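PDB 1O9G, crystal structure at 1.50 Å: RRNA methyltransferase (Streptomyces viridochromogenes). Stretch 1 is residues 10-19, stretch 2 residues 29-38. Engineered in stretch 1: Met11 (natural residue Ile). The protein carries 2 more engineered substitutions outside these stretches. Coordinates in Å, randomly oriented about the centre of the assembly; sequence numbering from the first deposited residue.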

# COMPACT_ATOMS: atom_id res chain seq x y z
N ARG A 10 19.36 5.43 -4.25
CA ARG A 10 18.17 5.95 -4.93
C ARG A 10 18.00 5.27 -6.28
O ARG A 10 18.85 5.38 -7.16
CB ARG A 10 18.26 7.47 -5.10
CG ARG A 10 16.98 8.12 -5.63
CD ARG A 10 16.70 9.51 -5.07
NE ARG A 10 17.80 10.45 -5.32
CZ ARG A 10 17.70 11.78 -5.29
NH1 ARG A 10 16.53 12.38 -5.04
NH2 ARG A 10 18.77 12.53 -5.53
N MSE A 11 16.88 4.56 -6.42
CA MSE A 11 16.63 3.68 -7.55
C MSE A 11 16.09 4.42 -8.77
O MSE A 11 15.77 5.61 -8.70
CB MSE A 11 15.62 2.59 -7.15
CG MSE A 11 14.19 3.11 -6.92
SE MSE A 11 13.38 2.66 -5.20
CE MSE A 11 14.77 3.29 -4.01
N ASP A 12 16.00 3.70 -9.88
CA ASP A 12 15.24 4.14 -11.04
C ASP A 12 13.80 3.64 -10.87
O ASP A 12 13.47 2.54 -11.32
CB ASP A 12 15.86 3.60 -12.33
CG ASP A 12 14.96 3.79 -13.54
OD1 ASP A 12 14.98 2.92 -14.43
OD2 ASP A 12 14.21 4.78 -13.67
N SER A 13 12.97 4.44 -10.21
CA SER A 13 11.58 4.05 -9.96
C SER A 13 10.62 4.73 -10.95
O SER A 13 9.42 4.86 -10.66
CB SER A 13 11.17 4.39 -8.52
OG SER A 13 10.83 5.76 -8.39
N SER A 14 11.14 5.13 -12.10
CA SER A 14 10.41 5.97 -13.03
C SER A 14 9.21 5.20 -13.64
O SER A 14 8.17 5.78 -13.88
CB SER A 14 11.35 6.58 -14.09
OG SER A 14 11.88 5.63 -15.00
N ASP A 15 9.35 3.90 -13.86
CA ASP A 15 8.27 3.14 -14.47
C ASP A 15 7.04 3.06 -13.56
O ASP A 15 5.94 2.88 -14.06
CB ASP A 15 8.67 1.70 -14.80
CG ASP A 15 9.68 1.62 -15.91
OD1 ASP A 15 9.99 2.66 -16.55
OD2 ASP A 15 10.25 0.55 -16.19
N LEU A 16 7.24 3.19 -12.25
CA LEU A 16 6.17 3.14 -11.26
C LEU A 16 5.61 4.53 -10.90
O LEU A 16 4.76 4.65 -10.04
CB LEU A 16 6.61 2.36 -10.01
CG LEU A 16 6.81 0.86 -10.24
CD1 LEU A 16 7.59 0.27 -9.03
CD2 LEU A 16 5.52 0.15 -10.49
N ALA A 17 6.08 5.57 -11.57
CA ALA A 17 5.66 6.92 -11.26
C ALA A 17 4.16 7.07 -11.46
O ALA A 17 3.57 6.56 -12.39
CB ALA A 17 6.38 7.93 -12.13
N CYS A 18 3.53 7.83 -10.59
CA CYS A 18 2.11 8.02 -10.71
C CYS A 18 1.76 8.81 -11.98
O CYS A 18 2.39 9.83 -12.29
CB CYS A 18 1.62 8.70 -9.46
SG CYS A 18 -0.16 8.66 -9.23
N GLY A 19 0.80 8.32 -12.75
CA GLY A 19 0.37 8.96 -13.98
C GLY A 19 1.08 8.52 -15.25
O GLY A 19 0.84 9.07 -16.33
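Stretch 2, residues 29-38: PAFPVRLATE

Stretch 2 lies on stretch 1 through a modest, mostly apolar side-chain contact, with no hydrogen bond between the two. The buried surface is 393 Å², both sides summed.

Stretch 1 forms no regular helix or strand. It does turn locally: Leu16 N donates to Ser13 O at 3.2 Å, and Ala17 N donates to Ser14 O at 3.1 Å. Near the start of this turn Ser14 OG donates to Asp12 OD2 at 2.8 Å, although Asp12 is poorly ordered. Both side chains stay clear of stretch 2.

Stretch 2 begins as an extended segment, Pro29 to Pro32, and then becomes helical. Pro32 occupies the N-cap position, and the helix runs from Val33 through Glu38 and on beyond the stretch. Its first turns are held by Ala36 N to Pro32 O at 3.0 Å, Thr37 N to Val33 O at 3.0 Å and Glu38 N to Arg34 O at 3.1 Å.

The two chains run in opposite senses. Arg10 lies nearest Arg34, with CA to CA 7.3 Å. Ser13 lies nearest Val33, with CA to CA 6.7 Å, and Cys18 lies nearest Ala30, with CA to CA 6.3 Å. The early part of stretch 1 therefore meets the helix, and its later part meets the extended segment.

Val33 is the centre of the contact and has the largest covered area of any residue here. Its CB points toward stretch 1. Val33 CG1 is 3.7 Å from Ser13 CB and 4.3 Å from Met11 SE. Val33 CG2 is 4.3 Å from Leu16 CB. Ser13 thus contributes its CB carbon at this closest approach, a van der Waals contact rather than a polar one.

Met11 is an engineered residue, present as selenomethionine, and is poorly ordered. Its CA-to-CB bond points sideways, but the end of the side chain comes nearer the helix. There Met11 CE packs against Arg34 CG at 3.5 Å, and Met11 SE lies 4.2 Å from Thr37 CG2. Val33 and Thr37 are one helical turn apart, which lets the selenium atom touch both.

Arg34 also starts sideways and reaches stretch 1 with its end. Its chi1, chi2 and chi3 are all t, so the side chain is extended and carries the guanidinium to Arg10. Arg10 N sits over one face of that group, 3.7 Å from Arg34 NH2. The closest side-chain approach of this pair is Arg10 CB to Arg34 NH1, at 3.9 Å. No hydrogen bond joins the two residues; Arg34 NE and NH2 find their partners elsewhere in the structure.

At the other end, Cys18 CB meets Ala30 CB at 3.8 Å. Both CA-to-CB bonds point toward the opposing stretch, giving a small apolar contact. Pro29, Phe31 and Pro32 make no contact with stretch 1.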

# COMPACT_ATOMS: atom_id res chain seq x y z
N PRO A 29 -3.29 11.43 -2.97
CA PRO A 29 -1.87 11.61 -3.18
C PRO A 29 -1.24 10.34 -3.74
O PRO A 29 -1.74 9.25 -3.59
CB PRO A 29 -1.36 11.85 -1.77
CG PRO A 29 -2.26 11.00 -0.93
CD PRO A 29 -3.61 11.09 -1.57
N ALA A 30 -0.13 10.54 -4.41
CA ALA A 30 0.75 9.45 -4.71
C ALA A 30 1.46 9.21 -3.37
O ALA A 30 1.14 9.83 -2.34
CB ALA A 30 1.69 9.86 -5.82
N PHE A 31 2.37 8.29 -3.36
CA PHE A 31 3.26 8.06 -2.24
C PHE A 31 4.66 7.86 -2.84
O PHE A 31 4.78 7.22 -3.86
CB PHE A 31 2.83 6.80 -1.49
CG PHE A 31 3.43 6.68 -0.14
CD1 PHE A 31 2.84 7.27 0.96
CD2 PHE A 31 4.63 6.00 0.03
CE1 PHE A 31 3.44 7.22 2.21
CE2 PHE A 31 5.21 5.91 1.30
CZ PHE A 31 4.61 6.49 2.37
N PRO A 32 5.72 8.37 -2.22
CA PRO A 32 7.06 8.16 -2.80
C PRO A 32 7.46 6.69 -2.83
O PRO A 32 7.38 6.03 -1.81
CB PRO A 32 8.00 8.94 -1.86
CG PRO A 32 7.16 9.71 -1.00
CD PRO A 32 5.77 9.18 -1.00
N VAL A 33 7.86 6.19 -3.99
CA VAL A 33 8.23 4.80 -4.15
C VAL A 33 9.35 4.41 -3.19
O VAL A 33 9.30 3.35 -2.57
CB VAL A 33 8.63 4.50 -5.59
CG1 VAL A 33 9.13 3.08 -5.73
CG2 VAL A 33 7.42 4.74 -6.53
N ARG A 34 10.36 5.25 -3.06
CA ARG A 34 11.48 4.88 -2.21
C ARG A 34 11.06 4.67 -0.75
O ARG A 34 11.51 3.74 -0.09
CB ARG A 34 12.58 5.94 -2.29
CG ARG A 34 13.83 5.57 -1.56
CD ARG A 34 14.91 6.59 -1.66
NE ARG A 34 16.19 6.02 -1.25
CZ ARG A 34 17.30 6.73 -1.11
NH1 ARG A 34 17.30 8.04 -1.34
NH2 ARG A 34 18.43 6.14 -0.74
N LEU A 35 10.20 5.53 -0.26
CA LEU A 35 9.71 5.41 1.10
C LEU A 35 8.80 4.19 1.22
O LEU A 35 8.81 3.50 2.23
CB LEU A 35 9.00 6.69 1.53
CG LEU A 35 8.49 6.72 2.96
CD1 LEU A 35 9.61 6.41 3.95
CD2 LEU A 35 7.87 8.07 3.28
N ALA A 36 8.00 3.94 0.20
CA ALA A 36 7.13 2.75 0.23
C ALA A 36 7.93 1.47 0.41
O ALA A 36 7.62 0.63 1.26
CB ALA A 36 6.29 2.66 -1.02
N THR A 37 8.98 1.33 -0.38
CA THR A 37 9.78 0.11 -0.34
C THR A 37 10.59 0.03 0.97
O THR A 37 10.76 -1.04 1.52
CB THR A 37 10.62 -0.05 -1.59
OG1 THR A 37 11.27 -1.32 -1.55
CG2 THR A 37 11.70 0.96 -1.69
N GLU A 38 11.01 1.17 1.51
CA GLU A 38 11.72 1.22 2.79
C GLU A 38 10.82 0.71 3.91
O GLU A 38 11.22 -0.13 4.70
CB GLU A 38 12.21 2.63 3.09
CG GLU A 38 12.91 2.80 4.44
CD GLU A 38 14.29 2.16 4.52
OE1 GLU A 38 14.90 1.85 3.48
OE2 GLU A 38 14.79 1.98 5.65